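Local coordinates for FG41 Malonate Semialdehyde Decarboxylase (Coryneform bacterium, PDB 4LHP), which belongs to the tautomerase superfamily (MIF clan), whose small subunits are built from beta-alpha-beta units and assemble here as a trimer, at residues I5-D10 with R17-A22; S48-E53 with V65-V70; F71-R76 with H112-G117; A86-S91 with V102-T107. One frame throughout, in Å; residues are numbered along the deposited sequence.

Contact 1 (I5-D10 with R17-A22); sequences IDLTSD and RAIADA
I5, I19 and L7 carry this contact, with A20 beside them. I5 and L7 lie on strand 2-8, and their CB atoms point to helix 13-31. The helix runs back against the strand: the two segment axes make 147° and come within 10.4 Å. This is the strand-helix half of the beta-alpha-beta unit formed by strand 2-8, helix 13-31 and strand 39-45.

L7 and I19 meet tip to tip, with L7 CD2 3.7 Å from I19 CD1. The first torsion of L7, 38°, sets CG between the backbone N and the carbonyl carbon, and from there the CD2 branch reaches I19. I19 has its CG1 chain extended, with CD1 at the far end. I5 works one helix position further on. Its CD1 methyl rests on the A20 backbone, with I5 CD1 4.0 Å from A20 CA, and also touches A20 CB. The other branch of I5 faces I19 more loosely: I5 CG2 lies 4.5 Å from I19 CG2.

V66 of strand 66-73 packs on both L7 and I19, and L42 of strand 39-45 packs on I5 and A20. On the strand, D6 makes a salt bridge to R4 of the second subunit.

No hydrogen bond crosses between the segments. The four touching residues are buried, and only their carbon groups meet. The helix is therefore held to the strand here by fit and by exclusion of water.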
loop_
_atom_site.group_PDB
_atom_site.type_symbol
_atom_site.label_atom_id
_atom_site.label_comp_id
_atom_site.label_asym_id
_atom_site.label_seq_id
_atom_site.Cartn_x
_atom_site.Cartn_y
_atom_site.Cartn_z
ATOM N N ILE A 5 3.871 -7.889 2.466
ATOM C CA ILE A 5 4.814 -8.762 1.779
ATOM C C ILE A 5 4.184 -9.332 0.517
ATOM O O ILE A 5 3.274 -10.157 0.585
ATOM C CB ILE A 5 5.260 -9.932 2.669
ATOM C CG1 ILE A 5 5.777 -9.410 4.010
ATOM C CG2 ILE A 5 6.330 -10.757 1.958
ATOM C CD1 ILE A 5 6.067 -10.499 5.019
ATOM N N ASP A 6 4.670 -8.881 -0.635
ATOM C CA ASP A 6 4.205 -9.401 -1.913
ATOM C C ASP A 6 5.278 -10.278 -2.545
ATOM O O ASP A 6 6.389 -9.826 -2.819
ATOM C CB ASP A 6 3.829 -8.258 -2.859
ATOM C CG ASP A 6 2.543 -7.559 -2.451
ATOM O OD1 ASP A 6 1.488 -7.855 -3.048
ATOM O OD2 ASP A 6 2.588 -6.714 -1.531
ATOM N N LEU A 7 4.932 -11.541 -2.768
ATOM C CA LEU A 7 5.862 -12.503 -3.337
ATOM C C LEU A 7 5.134 -13.320 -4.398
ATOM O O LEU A 7 4.072 -12.913 -4.865
ATOM C CB LEU A 7 6.459 -13.381 -2.234
ATOM C CG LEU A 7 5.509 -13.790 -1.108
ATOM C CD1 LEU A 7 4.372 -14.638 -1.644
ATOM C CD2 LEU A 7 6.265 -14.527 -0.014
ATOM N N THR A 8 5.694 -14.460 -4.787
ATOM C CA THR A 8 5.157 -15.205 -5.919
ATOM C C THR A 8 4.662 -16.603 -5.549
ATOM O O THR A 8 5.153 -17.222 -4.606
ATOM C CB THR A 8 6.201 -15.311 -7.030
ATOM O OG1 THR A 8 7.404 -15.884 -6.504
ATOM C CG2 THR A 8 6.509 -13.930 -7.589
ATOM N N SER A 9 3.696 -17.095 -6.319
ATOM C CA SER A 9 2.983 -18.326 -5.988
ATOM C C SER A 9 3.820 -19.597 -6.139
ATOM O O SER A 9 3.444 -20.648 -5.621
ATOM C CB SER A 9 1.705 -18.440 -6.828
ATOM O OG SER A 9 1.961 -18.242 -8.208
ATOM N N ASP A 10 4.945 -19.507 -6.842
ATOM C CA ASP A 10 5.833 -20.658 -6.993
ATOM C C ASP A 10 6.494 -21.032 -5.667
ATOM O O ASP A 10 6.987 -22.148 -5.509
ATOM C CB ASP A 10 6.903 -20.387 -8.053
ATOM C CG ASP A 10 7.710 -19.143 -7.761
ATOM O OD1 ASP A 10 7.154 -18.032 -7.893
ATOM O OD2 ASP A 10 8.900 -19.275 -7.411
ATOM N N ARG A 17 5.260 -18.365 4.745
ATOM C CA ARG A 17 5.083 -18.202 6.176
ATOM C C ARG A 17 6.439 -18.050 6.862
ATOM O O ARG A 17 6.594 -17.246 7.781
ATOM C CB ARG A 17 4.315 -19.395 6.745
ATOM C CG ARG A 17 4.069 -19.330 8.241
ATOM C CD ARG A 17 3.645 -17.939 8.686
ATOM N NE ARG A 17 3.756 -17.784 10.133
ATOM C CZ ARG A 17 2.735 -17.622 10.972
ATOM N NH1 ARG A 17 1.482 -17.574 10.533
ATOM N NH2 ARG A 17 2.975 -17.498 12.267
ATOM N N ALA A 18 7.424 -18.817 6.405
ATOM C CA ALA A 18 8.781 -18.713 6.936
ATOM C C ALA A 18 9.399 -17.360 6.584
ATOM O O ALA A 18 9.997 -16.701 7.435
ATOM C CB ALA A 18 9.645 -19.847 6.411
ATOM N N ILE A 19 9.257 -16.951 5.326
ATOM C CA ILE A 19 9.665 -15.614 4.912
ATOM C C ILE A 19 9.077 -14.586 5.875
ATOM O O ILE A 19 9.784 -13.713 6.376
ATOM C CB ILE A 19 9.197 -15.291 3.472
ATOM C CG1 ILE A 19 9.990 -16.111 2.451
ATOM C CG2 ILE A 19 9.357 -13.805 3.175
ATOM C CD1 ILE A 19 9.456 -16.009 1.036
ATOM N N ALA A 20 7.780 -14.708 6.140
ATOM C CA ALA A 20 7.081 -13.768 7.010
ATOM C C ALA A 20 7.639 -13.814 8.429
ATOM O O ALA A 20 7.780 -12.781 9.084
ATOM C CB ALA A 20 5.589 -14.067 7.012
ATOM N N ASP A 21 7.961 -15.015 8.899
ATOM C CA ASP A 21 8.516 -15.189 10.236
ATOM C C ASP A 21 9.869 -14.498 10.351
ATOM O O ASP A 21 10.171 -13.864 11.361
ATOM C CB ASP A 21 8.670 -16.675 10.563
ATOM C CG ASP A 21 7.342 -17.361 10.815
ATOM O OD1 ASP A 21 6.419 -16.715 11.352
ATOM O OD2 ASP A 21 7.222 -18.557 10.481
ATOM N N ALA A 22 10.677 -14.620 9.305
ATOM C CA ALA A 22 12.030 -14.084 9.317
ATOM C C ALA A 22 12.020 -12.561 9.311
ATOM O O ALA A 22 12.840 -11.923 9.973
ATOM C CB ALA A 22 12.810 -14.613 8.129
#

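Contact 2 (S48-E53 with V65-V70); sequences SDIIAE and VVIIHV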
loop_
_atom_site.group_PDB
_atom_site.type_symbol
_atom_site.label_atom_id
_atom_site.label_comp_id
_atom_site.label_asym_id
_atom_site.label_seq_id
_atom_site.Cartn_x
_atom_site.Cartn_y
_atom_site.Cartn_z
ATOM N N SER A 48 4.536 -13.184 -13.117
ATOM C CA SER A 48 4.379 -12.196 -14.178
ATOM C C SER A 48 3.760 -10.900 -13.652
ATOM O O SER A 48 3.924 -9.837 -14.250
ATOM C CB SER A 48 3.523 -12.759 -15.316
ATOM O OG SER A 48 2.283 -13.248 -14.834
ATOM N N ASP A 49 3.054 -10.994 -12.530
ATOM C CA ASP A 49 2.390 -9.831 -11.950
ATOM C C ASP A 49 3.354 -8.948 -11.155
ATOM O O ASP A 49 3.046 -7.793 -10.863
ATOM C CB ASP A 49 1.217 -10.270 -11.072
ATOM C CG ASP A 49 -0.021 -10.611 -11.885
ATOM O OD1 ASP A 49 -0.205 -10.018 -12.970
ATOM O OD2 ASP A 49 -0.810 -11.469 -11.437
ATOM N N ILE A 50 4.515 -9.493 -10.805
ATOM C CA ILE A 50 5.579 -8.694 -10.202
ATOM C C ILE A 50 6.691 -8.441 -11.215
ATOM O O ILE A 50 7.306 -9.380 -11.723
ATOM C CB ILE A 50 6.185 -9.378 -8.960
ATOM C CG1 ILE A 50 5.201 -9.327 -7.789
ATOM C CG2 ILE A 50 7.487 -8.699 -8.565
ATOM C CD1 ILE A 50 5.697 -10.020 -6.536
ATOM N N ILE A 51 6.936 -7.168 -11.513
ATOM C CA ILE A 51 8.058 -6.778 -12.362
ATOM C C ILE A 51 9.045 -5.948 -11.555
ATOM O O ILE A 51 8.814 -4.764 -11.311
ATOM C CB ILE A 51 7.615 -5.924 -13.562
ATOM C CG1 ILE A 51 6.590 -6.666 -14.417
ATOM C CG2 ILE A 51 8.825 -5.546 -14.409
ATOM C CD1 ILE A 51 5.898 -5.770 -15.421
ATOM N N ALA A 52 10.143 -6.572 -11.146
ATOM C CA ALA A 52 11.178 -5.875 -10.397
ATOM C C ALA A 52 12.526 -6.075 -11.077
ATOM O O ALA A 52 13.014 -7.196 -11.184
ATOM C CB ALA A 52 11.222 -6.379 -8.964
ATOM N N GLU A 53 13.117 -4.982 -11.547
ATOM C CA GLU A 53 14.404 -5.041 -12.228
ATOM C C GLU A 53 15.503 -4.521 -11.298
ATOM O O GLU A 53 15.412 -4.710 -10.088
ATOM C CB GLU A 53 14.333 -4.277 -13.552
ATOM C CG GLU A 53 13.310 -4.878 -14.512
ATOM C CD GLU A 53 13.199 -4.130 -15.824
ATOM O OE1 GLU A 53 13.774 -3.027 -15.939
ATOM O OE2 GLU A 53 12.535 -4.653 -16.745
ATOM N N VAL A 65 10.501 -12.977 -6.952
ATOM C CA VAL A 65 10.795 -11.741 -6.237
ATOM C C VAL A 65 10.010 -11.665 -4.930
ATOM O O VAL A 65 8.900 -12.182 -4.834
ATOM C CB VAL A 65 10.448 -10.526 -7.125
ATOM C CG1 VAL A 65 10.485 -9.222 -6.339
ATOM C CG2 VAL A 65 11.397 -10.462 -8.315
ATOM N N VAL A 66 10.608 -11.038 -3.920
ATOM C CA VAL A 66 9.933 -10.784 -2.654
ATOM C C VAL A 66 10.053 -9.305 -2.302
ATOM O O VAL A 66 11.145 -8.801 -2.042
ATOM C CB VAL A 66 10.523 -11.634 -1.516
ATOM C CG1 VAL A 66 9.904 -11.243 -0.178
ATOM C CG2 VAL A 66 10.318 -13.115 -1.806
ATOM N N ILE A 67 8.916 -8.617 -2.302
ATOM C CA ILE A 67 8.875 -7.183 -2.049
ATOM C C ILE A 67 8.280 -6.907 -0.674
ATOM O O ILE A 67 7.151 -7.301 -0.384
ATOM C CB ILE A 67 8.057 -6.458 -3.137
ATOM C CG1 ILE A 67 8.807 -6.522 -4.470
ATOM C CG2 ILE A 67 7.797 -5.010 -2.747
ATOM C CD1 ILE A 67 8.034 -5.983 -5.645
ATOM N N ILE A 68 9.059 -6.234 0.168
ATOM C CA ILE A 68 8.655 -5.927 1.536
ATOM C C ILE A 68 8.401 -4.436 1.683
ATOM O O ILE A 68 9.324 -3.632 1.576
ATOM C CB ILE A 68 9.754 -6.315 2.547
ATOM C CG1 ILE A 68 10.233 -7.747 2.301
ATOM C CG2 ILE A 68 9.252 -6.141 3.982
ATOM C CD1 ILE A 68 9.132 -8.768 2.383
ATOM N N HIS A 69 7.149 -4.068 1.927
ATOM C CA HIS A 69 6.798 -2.668 2.127
ATOM C C HIS A 69 6.478 -2.442 3.598
ATOM O O HIS A 69 5.444 -2.885 4.095
ATOM C CB HIS A 69 5.611 -2.275 1.244
ATOM C CG HIS A 69 5.507 -0.801 0.996
ATOM N ND1 HIS A 69 4.847 -0.271 -0.092
ATOM C CD2 HIS A 69 5.982 0.255 1.697
ATOM C CE1 HIS A 69 4.920 1.047 -0.050
ATOM N NE2 HIS A 69 5.603 1.392 1.027
ATOM N N VAL A 70 7.383 -1.761 4.290
ATOM C CA VAL A 70 7.250 -1.536 5.722
ATOM C C VAL A 70 6.562 -0.207 5.998
ATOM O O VAL A 70 7.023 0.848 5.561
ATOM C CB VAL A 70 8.625 -1.549 6.414
ATOM C CG1 VAL A 70 8.498 -1.150 7.876
ATOM C CG2 VAL A 70 9.265 -2.925 6.285
#
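Strand 50-52 is an interface strand of the tautomerase-family trimer. It pairs antiparallel with a strand of the second subunit, which carries the sheet across the interface. Within its own chain, I50 and A52 turn their CB atoms to V65, just before strand 66-73, and I67 within it. I51, between them, points away and packs on R38 of the second subunit.

V65 is the centre of the contact. It has the largest buried area of the four touching residues. I50 CG2 lies against it, 3.8 Å from V65 CB, and the two side chains cross obliquely. With a first torsion of 169°, V65 holds CG1 anti to its own N. This methyl can then touch I50 and A52 together.

I67, two residues on, faces the same way. I41 of the second subunit also packs on it, so the apolar cluster reaches the interface. No hydrogen bond joins the two segments, and the backbones stay apart, with A52 CA and V65 CA 7.2 Å from each other.

The A52 methyl is shared by both V65 branches: A52 CB is 3.9 Å from V65 CG1 and 4.1 Å from V65 CG2. At the other end, I50 CG2 sits 4.0 Å from I67 CD1.

Contact 3 (F71-R76 with H112-G117); sequences FTQAGR and HDWSFG. With PO4 (phosphate ion), chain M.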
loop_
_atom_site.group_PDB
_atom_site.type_symbol
_atom_site.label_atom_id
_atom_site.label_comp_id
_atom_site.label_asym_id
_atom_site.label_seq_id
_atom_site.Cartn_x
_atom_site.Cartn_y
_atom_site.Cartn_z
ATOM N N PHE A 71 5.444 -0.269 6.713
ATOM C CA PHE A 71 4.726 0.927 7.132
ATOM C C PHE A 71 4.914 1.111 8.632
ATOM O O PHE A 71 4.362 0.359 9.430
ATOM C CB PHE A 71 3.242 0.809 6.780
ATOM C CG PHE A 71 2.968 0.848 5.303
ATOM C CD1 PHE A 71 2.984 -0.315 4.548
ATOM C CD2 PHE A 71 2.699 2.049 4.666
ATOM C CE1 PHE A 71 2.734 -0.280 3.186
ATOM C CE2 PHE A 71 2.447 2.090 3.306
ATOM C CZ PHE A 71 2.466 0.924 2.566
ATOM N N THR A 72 5.698 2.116 9.010
ATOM C CA THR A 72 6.135 2.262 10.393
ATOM C C THR A 72 6.168 3.729 10.818
ATOM O O THR A 72 6.174 4.629 9.979
ATOM C CB THR A 72 7.541 1.665 10.578
ATOM O OG1 THR A 72 7.812 1.473 11.971
ATOM C CG2 THR A 72 8.596 2.581 9.973
ATOM N N GLN A 73 6.203 3.963 12.125
ATOM C CA GLN A 73 6.243 5.323 12.650
ATOM C C GLN A 73 7.533 6.025 12.240
ATOM O O GLN A 73 8.598 5.411 12.188
ATOM C CB GLN A 73 6.146 5.321 14.177
ATOM C CG GLN A 73 4.957 4.572 14.747
ATOM C CD GLN A 73 4.884 4.685 16.256
ATOM O OE1 GLN A 73 4.892 5.784 16.805
ATOM N NE2 GLN A 73 4.826 3.547 16.935
ATOM N N ALA A 74 7.430 7.317 11.946
ATOM C CA ALA A 74 8.608 8.139 11.707
ATOM C C ALA A 74 9.463 8.159 12.966
ATOM O O ALA A 74 8.964 7.914 14.065
ATOM C CB ALA A 74 8.195 9.554 11.336
ATOM N N GLY A 75 10.750 8.450 12.804
ATOM C CA GLY A 75 11.639 8.611 13.940
ATOM C C GLY A 75 12.881 7.744 13.875
ATOM O O GLY A 75 13.892 8.051 14.507
ATOM N N ARG A 76 12.813 6.655 13.118
ATOM C CA ARG A 76 13.950 5.752 13.006
ATOM C C ARG A 76 15.052 6.421 12.203
ATOM O O ARG A 76 14.793 7.067 11.188
ATOM C CB ARG A 76 13.544 4.438 12.343
ATOM C CG ARG A 76 12.417 3.715 13.052
ATOM C CD ARG A 76 12.852 3.200 14.413
ATOM N NE ARG A 76 11.757 2.526 15.103
ATOM C CZ ARG A 76 11.907 1.705 16.137
ATOM N NH1 ARG A 76 13.115 1.436 16.617
ATOM N NH2 ARG A 76 10.842 1.143 16.689
ATOM N N HIS A 112 -0.138 8.623 16.044
ATOM C CA HIS A 112 -1.581 8.825 16.105
ATOM C C HIS A 112 -2.285 8.337 14.839
ATOM O O HIS A 112 -3.477 8.587 14.650
ATOM C CB HIS A 112 -1.915 10.297 16.369
ATOM C CG HIS A 112 -1.207 11.255 15.461
ATOM N ND1 HIS A 112 -0.159 12.043 15.886
ATOM C CD2 HIS A 112 -1.401 11.557 14.156
ATOM C CE1 HIS A 112 0.264 12.787 14.880
ATOM N NE2 HIS A 112 -0.472 12.511 13.819
ATOM N N ASP A 113 -1.555 7.632 13.981
ATOM C CA ASP A 113 -2.125 7.090 12.752
ATOM C C ASP A 113 -2.387 5.592 12.862
ATOM O O ASP A 113 -2.420 4.888 11.852
ATOM C CB ASP A 113 -1.188 7.359 11.576
ATOM C CG ASP A 113 -1.122 8.824 11.211
ATOM O OD1 ASP A 113 -2.175 9.491 11.253
ATOM O OD2 ASP A 113 -0.019 9.312 10.887
ATOM N N TRP A 114 -2.581 5.104 14.084
ATOM C CA TRP A 114 -2.746 3.673 14.300
ATOM C C TRP A 114 -3.866 3.346 15.274
ATOM O O TRP A 114 -3.961 3.935 16.352
ATOM C CB TRP A 114 -1.448 3.064 14.831
ATOM C CG TRP A 114 -0.265 3.289 13.947
ATOM C CD1 TRP A 114 0.576 4.362 13.961
ATOM C CD2 TRP A 114 0.216 2.415 12.920
ATOM N NE1 TRP A 114 1.549 4.212 13.003
ATOM C CE2 TRP A 114 1.351 3.024 12.351
ATOM C CE3 TRP A 114 -0.204 1.177 12.424
ATOM C CZ2 TRP A 114 2.071 2.440 11.312
ATOM C CZ3 TRP A 114 0.515 0.598 11.393
ATOM C CH2 TRP A 114 1.638 1.230 10.849
ATOM N N SER A 115 -4.709 2.399 14.879
ATOM C CA SER A 115 -5.628 1.750 15.801
ATOM C C SER A 115 -5.397 0.247 15.732
ATOM O O SER A 115 -5.513 -0.361 14.665
ATOM C CB SER A 115 -7.080 2.078 15.462
ATOM O OG SER A 115 -7.962 1.313 16.267
ATOM N N PHE A 116 -5.064 -0.347 16.872
ATOM C CA PHE A 116 -4.772 -1.772 16.936
ATOM C C PHE A 116 -6.040 -2.581 17.182
ATOM O O PHE A 116 -6.007 -3.812 17.205
ATOM C CB PHE A 116 -3.743 -2.046 18.032
ATOM C CG PHE A 116 -2.390 -1.462 17.747
ATOM C CD1 PHE A 116 -1.377 -2.249 17.227
ATOM C CD2 PHE A 116 -2.133 -0.124 17.986
ATOM C CE1 PHE A 116 -0.134 -1.715 16.958
ATOM C CE2 PHE A 116 -0.892 0.416 17.720
ATOM C CZ PHE A 116 0.109 -0.380 17.203
ATOM N N GLY A 117 -7.157 -1.883 17.365
ATOM C CA GLY A 117 -8.437 -2.540 17.553
ATOM C C GLY A 117 -9.360 -1.796 18.498
ATOM O O GLY A 117 -8.969 -0.810 19.125
HETATM P P PO4 M . 6.038 0.822 14.739
HETATM O O1 PO4 M . 5.285 -0.070 15.700
HETATM O O2 PO4 M . 7.073 0.008 13.998
HETATM O O3 PO4 M . 5.069 1.426 13.747
HETATM O O4 PO4 M . 6.731 1.918 15.515
#
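The backbones of 71-76 and 112-117 do not pair. The nearest CA atoms, Q73 CA and D113 CA, are 8.6 Å apart, and the indole of W114 spans the gap. F71 to Q73 end strand 66-73, while W114 and S115 form the short strand 114-115.

W114 buries the most surface. Its first torsion of -57° places CG anti to the carbonyl carbon, and the ring extends to the strand. The F71 carbonyl meets the ring edge near its plane, with F71 O 3.2 Å from W114 CH2. Q73 CG approaches obliquely, 3.8 Å from W114 NE1.

A phosphate ion, probably from the crystallisation liquor, sits beside these residues. T72 OG1 donates to O2 of the phosphate at 2.6 Å. Q73 N bonds phosphate O3 at 3.2 Å, and Q73 NE2 makes a weak bond to O4. Phosphate O3 also lies over one face of the indole, offset toward its rim.

N109, at the end of strand 102-109, takes a weak hydrogen bond from W114 NE1, and L2 of strand 2-8 packs on the indole. W114 and S115 pair antiparallel with a strand of the third subunit, so the sheet runs on across the interface.

Contact 4 (A86-S91 with V102-T107); sequences AAITES and VFIAIT
V102 opens the strand segment and meets T89 of helix 78-92. The two side chains slide past each other in opposite directions, with V102 CG2 3.8 Å from T89 CG2. V102 CG1 lies 4.1 Å from T89 OG1. That hydroxyl is hydrogen-bonded to F85 O, one helical turn back, so its polar need is met within the helix. The first torsion of T89, -43°, keeps OG1 beside the backbone N and leaves CG2 for the valine.

F103 points away from the helix. Its ring meets F116 of the second subunit edge-to-face.

I104 faces the helix again and has the largest buried area here. Its CD1 methyl makes the touch: the side chain meets I88 tip to tip, with I104 CD1 3.7 Å from I88 CG2. I104 CD1 also lies 4.0 Å from I88 CB and 4.1 Å from T89 OG1. Thus one methyl spans two successive helix residues. This is the helix-strand half of the beta-alpha-beta unit of strand 66-73, helix 78-92 and strand 102-109. The segment axes make 154° and approach to 9.7 Å.

A105 shares backbone bonds with I68 and V70 of strand 66-73. With I104 it also pairs with a strand of the second subunit. I106 packs on F85 and K81, further back along helix 78-92. At the end of the segment, T107 packs on F71 of strand 66-73 and on T107 of the third subunit.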
loop_
_atom_site.group_PDB
_atom_site.type_symbol
_atom_site.label_atom_id
_atom_site.label_comp_id
_atom_site.label_asym_id
_atom_site.label_seq_id
_atom_site.Cartn_x
_atom_site.Cartn_y
_atom_site.Cartn_z
ATOM N N ALA A 86 19.506 -4.901 6.082
ATOM C CA ALA A 86 20.533 -5.936 6.111
ATOM C C ALA A 86 20.103 -7.141 6.943
ATOM O O ALA A 86 20.367 -8.282 6.569
ATOM C CB ALA A 86 21.842 -5.363 6.637
ATOM N N ALA A 87 19.439 -6.894 8.066
ATOM C CA ALA A 87 19.005 -7.984 8.932
ATOM C C ALA A 87 17.955 -8.825 8.219
ATOM O O ALA A 87 18.002 -10.055 8.244
ATOM C CB ALA A 87 18.455 -7.441 10.237
ATOM N N ILE A 88 17.006 -8.147 7.584
ATOM C CA ILE A 88 15.953 -8.819 6.836
ATOM C C ILE A 88 16.533 -9.714 5.748
ATOM O O ILE A 88 16.196 -10.892 5.659
ATOM C CB ILE A 88 14.991 -7.797 6.196
ATOM C CG1 ILE A 88 14.094 -7.179 7.271
ATOM C CG2 ILE A 88 14.140 -8.461 5.118
ATOM C CD1 ILE A 88 13.291 -5.986 6.792
ATOM N N THR A 89 17.413 -9.157 4.924
ATOM C CA THR A 89 17.935 -9.887 3.773
ATOM C C THR A 89 18.844 -11.031 4.208
ATOM O O THR A 89 18.874 -12.082 3.563
ATOM C CB THR A 89 18.682 -8.949 2.802
ATOM O OG1 THR A 89 17.938 -7.735 2.642
ATOM C CG2 THR A 89 18.849 -9.606 1.443
ATOM N N GLU A 90 19.570 -10.838 5.305
ATOM C CA GLU A 90 20.444 -11.887 5.812
ATOM C C GLU A 90 19.637 -13.047 6.397
ATOM O O GLU A 90 20.069 -14.202 6.339
ATOM C CB GLU A 90 21.423 -11.334 6.847
ATOM C CG GLU A 90 22.471 -10.434 6.263
ATOM C CD GLU A 90 23.461 -9.975 7.310
ATOM O OE1 GLU A 90 23.515 -10.609 8.390
ATOM O OE2 GLU A 90 24.179 -8.979 7.067
ATOM N N SER A 91 18.467 -12.740 6.951
ATOM C CA SER A 91 17.621 -13.767 7.555
ATOM C C SER A 91 16.869 -14.571 6.496
ATOM O O SER A 91 16.436 -15.697 6.748
ATOM C CB SER A 91 16.626 -13.146 8.546
ATOM O OG SER A 91 15.482 -12.604 7.905
ATOM N N VAL A 102 15.336 -9.701 -3.194
ATOM C CA VAL A 102 14.686 -8.929 -2.145
ATOM C C VAL A 102 14.604 -7.459 -2.533
ATOM O O VAL A 102 15.539 -6.900 -3.105
ATOM C CB VAL A 102 15.438 -9.044 -0.807
ATOM C CG1 VAL A 102 14.643 -8.375 0.305
ATOM C CG2 VAL A 102 15.702 -10.501 -0.472
ATOM N N PHE A 103 13.472 -6.843 -2.218
ATOM C CA PHE A 103 13.277 -5.417 -2.430
ATOM C C PHE A 103 12.461 -4.885 -1.261
ATOM O O PHE A 103 11.384 -5.402 -0.964
ATOM C CB PHE A 103 12.557 -5.167 -3.756
ATOM C CG PHE A 103 12.295 -3.716 -4.043
ATOM C CD1 PHE A 103 13.145 -2.995 -4.867
ATOM C CD2 PHE A 103 11.198 -3.074 -3.494
ATOM C CE1 PHE A 103 12.905 -1.660 -5.137
ATOM C CE2 PHE A 103 10.953 -1.739 -3.759
ATOM C CZ PHE A 103 11.810 -1.032 -4.580
ATOM N N ILE A 104 12.983 -3.865 -0.589
ATOM C CA ILE A 104 12.359 -3.358 0.626
ATOM C C ILE A 104 12.098 -1.859 0.530
ATOM O O ILE A 104 12.966 -1.095 0.108
ATOM C CB ILE A 104 13.239 -3.630 1.863
ATOM C CG1 ILE A 104 13.624 -5.110 1.926
ATOM C CG2 ILE A 104 12.516 -3.207 3.134
ATOM C CD1 ILE A 104 14.591 -5.446 3.038
ATOM N N ALA A 105 10.899 -1.445 0.927
ATOM C CA ALA A 105 10.536 -0.034 0.926
ATOM C C ALA A 105 9.938 0.356 2.272
ATOM O O ALA A 105 9.227 -0.431 2.892
ATOM C CB ALA A 105 9.547 0.254 -0.186
ATOM N N ILE A 106 10.229 1.575 2.716
ATOM C CA ILE A 106 9.694 2.084 3.972
ATOM C C ILE A 106 8.838 3.323 3.727
ATOM O O ILE A 106 9.244 4.237 3.013
ATOM C CB ILE A 106 10.823 2.433 4.966
ATOM C CG1 ILE A 106 11.670 1.190 5.262
ATOM C CG2 ILE A 106 10.242 3.006 6.252
ATOM C CD1 ILE A 106 12.635 1.357 6.423
ATOM N N THR A 107 7.648 3.342 4.320
ATOM C CA THR A 107 6.746 4.483 4.213
ATOM C C THR A 107 6.274 4.864 5.613
ATOM O O THR A 107 5.795 4.017 6.365
ATOM C CB THR A 107 5.535 4.164 3.316
ATOM O OG1 THR A 107 5.983 3.870 1.987
ATOM C CG2 THR A 107 4.571 5.342 3.271
#

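Overall arrangement
All four contacts reach the one mixed sheet, ordered 39-45, 2-8, 66-73, 102-109. Contacts 1, 2 and 3 follow each other along the chain, and contact 4 falls between the two segments of contact 3. Contacts 1 and 4 each bind a helix to the sheet, one in each beta-alpha-beta unit, with centres about 13 Å apart. Contacts 2 and 3 share strand 66-73. Their centres are about 23 Å apart, on opposite sides of the chain's centre. Contact 2 touches contact 4 through a probable hydrogen bond, H69 NE2 to T107 OG1, 2.7 Å. Strands 50-52 and 114-115 lie outside this four-stranded order and pair with neighbouring subunits. Contacts 2 and 3 pack them against 65-73; contact 4 also reaches the second subunit.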